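Local coordinates for chlorella virus DNA ligase-adenylate (Chlorella virus, PDB 1FVI), which probably seals nicks in duplex DNA as an ATP-dependent ligase and is captured here with AMP bound, the adenylated form of the enzyme, at residues 91-96 / 130-135; 36-41 / 53-58. The protein carries 1 engineered substitution. One frame throughout, in Å; residues are numbered along the deposited sequence.

Contact 1: residues 91-96 / 130-135; sequences KFSYYW and QVKIIP
Five backbone hydrogen bonds tie strand 92-96 to segment 130-135, in parallel. Phe92 N gives to Gln130 O, Lys132 N to Phe92 O, Tyr94 N to Lys132 O, Ile134 N to Tyr94 O and Trp96 N to Ile134 O. The bond from Ile134 N to Tyr94 O (2.8 Å) is the straightest at hydrogen, 173°, although its donor stands above the carbonyl plane. Weaker CA-H...O contacts fill in between, such as Ser93 CA to Lys132 O at 3.2 Å.

Apolar packing occupies both faces of the pair. On the face carrying Phe92, Tyr94 and Trp96, Phe92 has CG in the crowded position between backbone N and carbonyl carbon (chi1 59°), which brings its ring beside Val131; Phe92 CZ lies 3.3 Å from Val131 CG2, a tight fit. The extended Gln130 carries its NE2 to the edge of that ring, 3.6 Å from Phe92 CE2; NE2 hydrogen-bonds to Ala90 O, and the amide plane is turned 75° from the ring. Further along, Ile133 CD1 meets Tyr94 CB. On the face of Ser93 and Tyr95, Ile134 CD1 sits over the Tyr95 ring in a CH-pi contact, 4.1 Å from the centroid, and Tyr95 also touches the AMP-binding Ile27.

Among the polar ends, Ser93 OG rests on the aliphatic part of Lys132, 3.3 Å from CB, while Lys132 NZ forms a salt bridge with Glu70 and Tyr94 OH bonds to Ser32 O.

Helix 108-121 links the two strands and packs against Trp96 and Pro135, completing a beta-alpha-beta crossover whose second strand forms one edge of a mixed sheet in the ligase domain.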
loop_
_atom_site.group_PDB
_atom_site.type_symbol
_atom_site.label_atom_id
_atom_site.label_comp_id
_atom_site.label_asym_id
_atom_site.label_seq_id
_atom_site.Cartn_x
_atom_site.Cartn_y
_atom_site.Cartn_z
ATOM N N LYS A 91 9.075 16.054 -3.593
ATOM C CA LYS A 91 7.682 15.678 -3.495
ATOM C C LYS A 91 7.562 14.395 -2.661
ATOM O O LYS A 91 8.484 13.574 -2.617
ATOM C CB LYS A 91 7.126 15.454 -4.899
ATOM C CG LYS A 91 7.186 16.680 -5.793
ATOM C CD LYS A 91 6.824 16.304 -7.217
ATOM C CE LYS A 91 6.636 17.520 -8.118
ATOM N NZ LYS A 91 5.304 18.159 -7.916
ATOM N N PHE A 92 6.448 14.265 -1.948
ATOM C CA PHE A 92 6.179 13.092 -1.127
ATOM C C PHE A 92 4.672 12.926 -0.990
ATOM O O PHE A 92 3.887 13.801 -1.360
ATOM C CB PHE A 92 6.872 13.183 0.251
ATOM C CG PHE A 92 6.459 14.387 1.070
ATOM C CD1 PHE A 92 5.383 14.308 1.959
ATOM C CD2 PHE A 92 7.120 15.609 0.923
ATOM C CE1 PHE A 92 4.966 15.433 2.685
ATOM C CE2 PHE A 92 6.713 16.727 1.640
ATOM C CZ PHE A 92 5.630 16.638 2.524
ATOM N N SER A 93 4.262 11.787 -0.470
ATOM C CA SER A 93 2.846 11.523 -0.318
ATOM C C SER A 93 2.491 11.189 1.121
ATOM O O SER A 93 3.365 10.957 1.954
ATOM C CB SER A 93 2.440 10.369 -1.232
ATOM O OG SER A 93 2.662 10.713 -2.584
ATOM N N TYR A 94 1.200 11.234 1.421
ATOM C CA TYR A 94 0.714 10.892 2.743
ATOM C C TYR A 94 -0.587 10.138 2.548
ATOM O O TYR A 94 -1.576 10.702 2.061
ATOM C CB TYR A 94 0.494 12.131 3.609
ATOM C CG TYR A 94 -0.035 11.787 4.982
ATOM C CD1 TYR A 94 0.823 11.373 6.000
ATOM C CD2 TYR A 94 -1.398 11.888 5.266
ATOM C CE1 TYR A 94 0.337 11.073 7.281
ATOM C CE2 TYR A 94 -1.900 11.592 6.543
ATOM C CZ TYR A 94 -1.025 11.193 7.537
ATOM O OH TYR A 94 -1.511 10.958 8.791
ATOM N N TYR A 95 -0.545 8.838 2.832
ATOM C CA TYR A 95 -1.723 7.991 2.722
ATOM C C TYR A 95 -2.468 8.161 4.046
ATOM O O TYR A 95 -1.999 7.704 5.097
ATOM C CB TYR A 95 -1.308 6.530 2.528
ATOM C CG TYR A 95 -0.631 6.226 1.200
ATOM C CD1 TYR A 95 0.757 6.288 1.075
ATOM C CD2 TYR A 95 -1.381 5.840 0.078
ATOM C CE1 TYR A 95 1.392 5.966 -0.133
ATOM C CE2 TYR A 95 -0.758 5.514 -1.133
ATOM C CZ TYR A 95 0.631 5.580 -1.225
ATOM O OH TYR A 95 1.266 5.244 -2.400
ATOM N N TRP A 96 -3.597 8.861 3.982
ATOM C CA TRP A 96 -4.420 9.165 5.153
ATOM C C TRP A 96 -5.456 8.085 5.326
ATOM O O TRP A 96 -6.431 8.042 4.585
ATOM C CB TRP A 96 -5.085 10.521 4.919
ATOM C CG TRP A 96 -5.873 11.115 6.070
ATOM C CD1 TRP A 96 -5.864 10.719 7.373
ATOM C CD2 TRP A 96 -6.822 12.195 5.981
ATOM N NE1 TRP A 96 -6.759 11.473 8.099
ATOM C CE2 TRP A 96 -7.362 12.383 7.271
ATOM C CE3 TRP A 96 -7.273 13.013 4.930
ATOM C CZ2 TRP A 96 -8.339 13.352 7.547
ATOM C CZ3 TRP A 96 -8.244 13.982 5.203
ATOM C CH2 TRP A 96 -8.765 14.137 6.508
ATOM N N GLN A 130 3.713 19.988 -3.671
ATOM C CA GLN A 130 4.732 19.075 -3.173
ATOM C C GLN A 130 4.203 17.835 -2.438
ATOM O O GLN A 130 4.767 16.753 -2.578
ATOM C CB GLN A 130 5.687 19.844 -2.257
ATOM C CG GLN A 130 6.828 19.022 -1.716
ATOM C CD GLN A 130 7.672 19.791 -0.747
ATOM O OE1 GLN A 130 7.415 20.960 -0.471
ATOM N NE2 GLN A 130 8.681 19.138 -0.195
ATOM N N VAL A 131 3.159 18.020 -1.625
ATOM C CA VAL A 131 2.548 16.951 -0.826
ATOM C C VAL A 131 1.297 16.331 -1.460
ATOM O O VAL A 131 0.294 17.010 -1.686
ATOM C CB VAL A 131 2.129 17.461 0.576
ATOM C CG1 VAL A 131 1.852 16.293 1.496
ATOM C CG2 VAL A 131 3.182 18.361 1.154
ATOM N N LYS A 132 1.334 15.023 -1.685
ATOM C CA LYS A 132 0.193 14.340 -2.274
ATOM C C LYS A 132 -0.620 13.659 -1.164
ATOM O O LYS A 132 -0.157 12.702 -0.541
ATOM C CB LYS A 132 0.685 13.312 -3.295
ATOM C CG LYS A 132 -0.398 12.634 -4.100
ATOM C CD LYS A 132 0.201 11.480 -4.876
ATOM C CE LYS A 132 -0.828 10.757 -5.718
ATOM N NZ LYS A 132 -0.186 9.638 -6.468
ATOM N N ILE A 133 -1.789 14.214 -0.860
ATOM C CA ILE A 133 -2.653 13.644 0.171
ATOM C C ILE A 133 -3.507 12.578 -0.491
ATOM O O ILE A 133 -4.306 12.870 -1.395
ATOM C CB ILE A 133 -3.591 14.703 0.819
ATOM C CG1 ILE A 133 -2.770 15.819 1.466
ATOM C CG2 ILE A 133 -4.512 14.044 1.865
ATOM C CD1 ILE A 133 -1.871 15.353 2.536
ATOM N N ILE A 134 -3.314 11.338 -0.053
ATOM C CA ILE A 134 -4.055 10.216 -0.610
ATOM C C ILE A 134 -4.993 9.575 0.399
ATOM O O ILE A 134 -4.551 8.905 1.328
ATOM C CB ILE A 134 -3.101 9.135 -1.167
ATOM C CG1 ILE A 134 -2.197 9.736 -2.254
ATOM C CG2 ILE A 134 -3.914 7.985 -1.733
ATOM C CD1 ILE A 134 -1.132 8.795 -2.753
ATOM N N PRO A 135 -6.306 9.814 0.254
ATOM C CA PRO A 135 -7.301 9.241 1.166
ATOM C C PRO A 135 -7.382 7.724 0.955
ATOM O O PRO A 135 -7.630 7.253 -0.157
ATOM C CB PRO A 135 -8.608 9.923 0.726
ATOM C CG PRO A 135 -8.155 11.190 0.054
ATOM C CD PRO A 135 -6.946 10.727 -0.711
#

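Contact 2: residues 36-41 / 53-58; sequences TQMLSR and RLLTEL. With SO4 (sulfate ion), chain B.
Met38 sets CG anti to its carbonyl carbon (chi1 -62°) and then bends at chi2 and chi3, folding the thioether over the flank of helix 53-58. Leu55 also holds CG anti to its carbonyl carbon, and the two side chains cross at about a right angle. Met38 CG comes to 3.5 Å from Leu55 CB, and SD follows at 3.8 Å from the same CB. Thr56 has OG1 in the crowded position between backbone N and carbonyl carbon (chi1 63°), which turns the hydroxyl back along the helix and leaves CG2 to face the start of the strand and the residue before it. That methyl presses on the backbone, 3.3 Å from both Gln37 CA and Met38 N.

The hydroxyl hydrogen-bonds to Arg53 O at 2.7 Å, from above the carbonyl plane, so this oxygen serves two donors, Thr56 OG1 and Glu57 N.

At the far end of 36-41, Arg41 belongs to the AMP pocket. Its NH1 and NH2, along one edge of the guanidinium, each give a bent hydrogen bond to a sulfate, probably from the crystallisation liquor, NH1 to O4 and NH2 to O1, both 3.1 Å; Lys185 NZ binds the same ion.

Between 36-41 and 53-58 the contact is thus van der Waals packing, and polar links run through Asn52 OD1 to Met38 N and Lys34 NZ to Thr56 O, whereas the positive charges of Arg41 and Lys185 around the sulfate are consistent with a site suited to an anionic group.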
loop_
_atom_site.group_PDB
_atom_site.type_symbol
_atom_site.label_atom_id
_atom_site.label_comp_id
_atom_site.label_asym_id
_atom_site.label_seq_id
_atom_site.Cartn_x
_atom_site.Cartn_y
_atom_site.Cartn_z
ATOM N N THR A 36 -1.278 18.102 17.042
ATOM C CA THR A 36 -0.686 19.425 17.259
ATOM C C THR A 36 0.319 19.650 16.125
ATOM O O THR A 36 0.347 20.706 15.498
ATOM C CB THR A 36 -0.020 19.549 18.656
ATOM O OG1 THR A 36 -0.881 18.975 19.652
ATOM C CG2 THR A 36 0.227 21.022 19.013
ATOM N N GLN A 37 1.136 18.629 15.875
ATOM C CA GLN A 37 2.123 18.597 14.799
ATOM C C GLN A 37 2.240 17.125 14.364
ATOM O O GLN A 37 1.617 16.252 14.972
ATOM C CB GLN A 37 3.475 19.102 15.279
ATOM C CG GLN A 37 4.109 18.275 16.377
ATOM C CD GLN A 37 5.475 18.795 16.783
ATOM O OE1 GLN A 37 5.908 18.598 17.919
ATOM N NE2 GLN A 37 6.173 19.447 15.848
ATOM N N MET A 38 3.009 16.845 13.311
ATOM C CA MET A 38 3.171 15.460 12.863
ATOM C C MET A 38 4.102 14.672 13.778
ATOM O O MET A 38 5.227 15.093 14.066
ATOM C CB MET A 38 3.647 15.377 11.415
ATOM C CG MET A 38 2.684 15.992 10.419
ATOM S SD MET A 38 0.921 15.579 10.640
ATOM C CE MET A 38 0.809 13.928 9.979
ATOM N N LEU A 39 3.576 13.555 14.277
ATOM C CA LEU A 39 4.284 12.661 15.186
ATOM C C LEU A 39 4.534 11.306 14.506
ATOM O O LEU A 39 3.808 10.909 13.586
ATOM C CB LEU A 39 3.425 12.436 16.446
ATOM C CG LEU A 39 3.348 13.440 17.613
ATOM C CD1 LEU A 39 3.559 14.867 17.187
ATOM C CD2 LEU A 39 2.014 13.283 18.322
ATOM N N SER A 40 5.582 10.616 14.939
ATOM C CA SER A 40 5.891 9.291 14.403
ATOM C C SER A 40 5.197 8.261 15.320
ATOM O O SER A 40 4.389 8.645 16.186
ATOM C CB SER A 40 7.404 9.067 14.366
ATOM O OG SER A 40 7.927 8.992 15.672
ATOM N N ARG A 41 5.497 6.972 15.138
ATOM C CA ARG A 41 4.878 5.930 15.959
ATOM C C ARG A 41 5.271 5.989 17.427
ATOM O O ARG A 41 4.516 5.543 18.284
ATOM C CB ARG A 41 5.137 4.531 15.399
ATOM C CG ARG A 41 6.559 4.055 15.425
ATOM C CD ARG A 41 6.635 2.661 14.798
ATOM N NE ARG A 41 6.202 1.601 15.711
ATOM C CZ ARG A 41 5.456 0.557 15.360
ATOM N NH1 ARG A 41 5.034 0.434 14.113
ATOM N NH2 ARG A 41 5.208 -0.405 16.239
ATOM N N ARG A 53 5.623 20.660 9.030
ATOM C CA ARG A 53 4.846 21.878 8.844
ATOM C C ARG A 53 3.775 21.740 7.771
ATOM O O ARG A 53 2.612 22.028 8.028
ATOM C CB ARG A 53 5.778 23.054 8.550
ATOM C CG ARG A 53 5.091 24.365 8.165
ATOM C CD ARG A 53 5.023 24.543 6.643
ATOM N NE ARG A 53 6.343 24.499 6.019
ATOM C CZ ARG A 53 6.584 24.802 4.748
ATOM N NH1 ARG A 53 5.594 25.176 3.945
ATOM N NH2 ARG A 53 7.821 24.724 4.276
ATOM N N LEU A 54 4.169 21.292 6.580
ATOM C CA LEU A 54 3.245 21.110 5.462
ATOM C C LEU A 54 2.042 20.243 5.837
ATOM O O LEU A 54 0.884 20.648 5.660
ATOM C CB LEU A 54 3.968 20.478 4.260
ATOM C CG LEU A 54 5.002 21.283 3.459
ATOM C CD1 LEU A 54 5.692 20.407 2.417
ATOM C CD2 LEU A 54 4.330 22.455 2.778
ATOM N N LEU A 55 2.314 19.038 6.334
ATOM C CA LEU A 55 1.235 18.134 6.726
ATOM C C LEU A 55 0.387 18.693 7.877
ATOM O O LEU A 55 -0.825 18.513 7.871
ATOM C CB LEU A 55 1.782 16.751 7.089
ATOM C CG LEU A 55 2.375 15.918 5.947
ATOM C CD1 LEU A 55 3.045 14.668 6.507
ATOM C CD2 LEU A 55 1.297 15.559 4.940
ATOM N N THR A 56 1.006 19.375 8.849
ATOM C CA THR A 56 0.232 19.934 9.966
ATOM C C THR A 56 -0.733 21.015 9.465
ATOM O O THR A 56 -1.837 21.158 9.989
ATOM C CB THR A 56 1.116 20.516 11.102
ATOM O OG1 THR A 56 1.880 21.619 10.611
ATOM C CG2 THR A 56 2.045 19.474 11.647
ATOM N N GLU A 57 -0.320 21.754 8.439
ATOM C CA GLU A 57 -1.156 22.800 7.847
ATOM C C GLU A 57 -2.302 22.162 7.048
ATOM O O GLU A 57 -3.444 22.642 7.086
ATOM C CB GLU A 57 -0.327 23.712 6.918
ATOM C CG GLU A 57 0.650 24.644 7.645
ATOM C CD GLU A 57 1.653 25.361 6.719
ATOM O OE1 GLU A 57 1.574 25.223 5.472
ATOM O OE2 GLU A 57 2.541 26.067 7.253
ATOM N N LEU A 58 -1.994 21.052 6.373
ATOM C CA LEU A 58 -2.959 20.336 5.539
ATOM C C LEU A 58 -3.949 19.429 6.261
ATOM O O LEU A 58 -5.141 19.434 5.963
ATOM C CB LEU A 58 -2.210 19.498 4.492
ATOM C CG LEU A 58 -2.165 19.902 3.014
ATOM C CD1 LEU A 58 -2.025 21.389 2.835
ATOM C CD2 LEU A 58 -1.011 19.192 2.370
HETATM S S SO4 B . 4.547 -3.475 13.467
HETATM O O1 SO4 B . 4.847 -3.150 14.857
HETATM O O2 SO4 B . 3.186 -4.102 13.352
HETATM O O3 SO4 B . 5.590 -4.441 12.846
HETATM O O4 SO4 B . 4.621 -2.208 12.618
#

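How the contacts relate
Contact 2 closes before contact 1 opens, so the two follow in series along the chain, both within the ATP-dependent ligase domain. Their centres lie about 12 Å apart. Strands 38-39 and 131-135 are the two outermost strands of one mixed sheet, with 30-34, 63-68 and 92-99 between them, and helix 49-58 packs across one face of it. There the contacts meet: Leu54 CD1 touches Val131 CG2 at 3.5 Å, and Leu55 CD2 reaches Val131 CG1 and Tyr94 CB. One apolar layer therefore joins the helix to both edges of the sheet, while Arg41 and Tyr95 lead from the two contacts toward the AMP pocket.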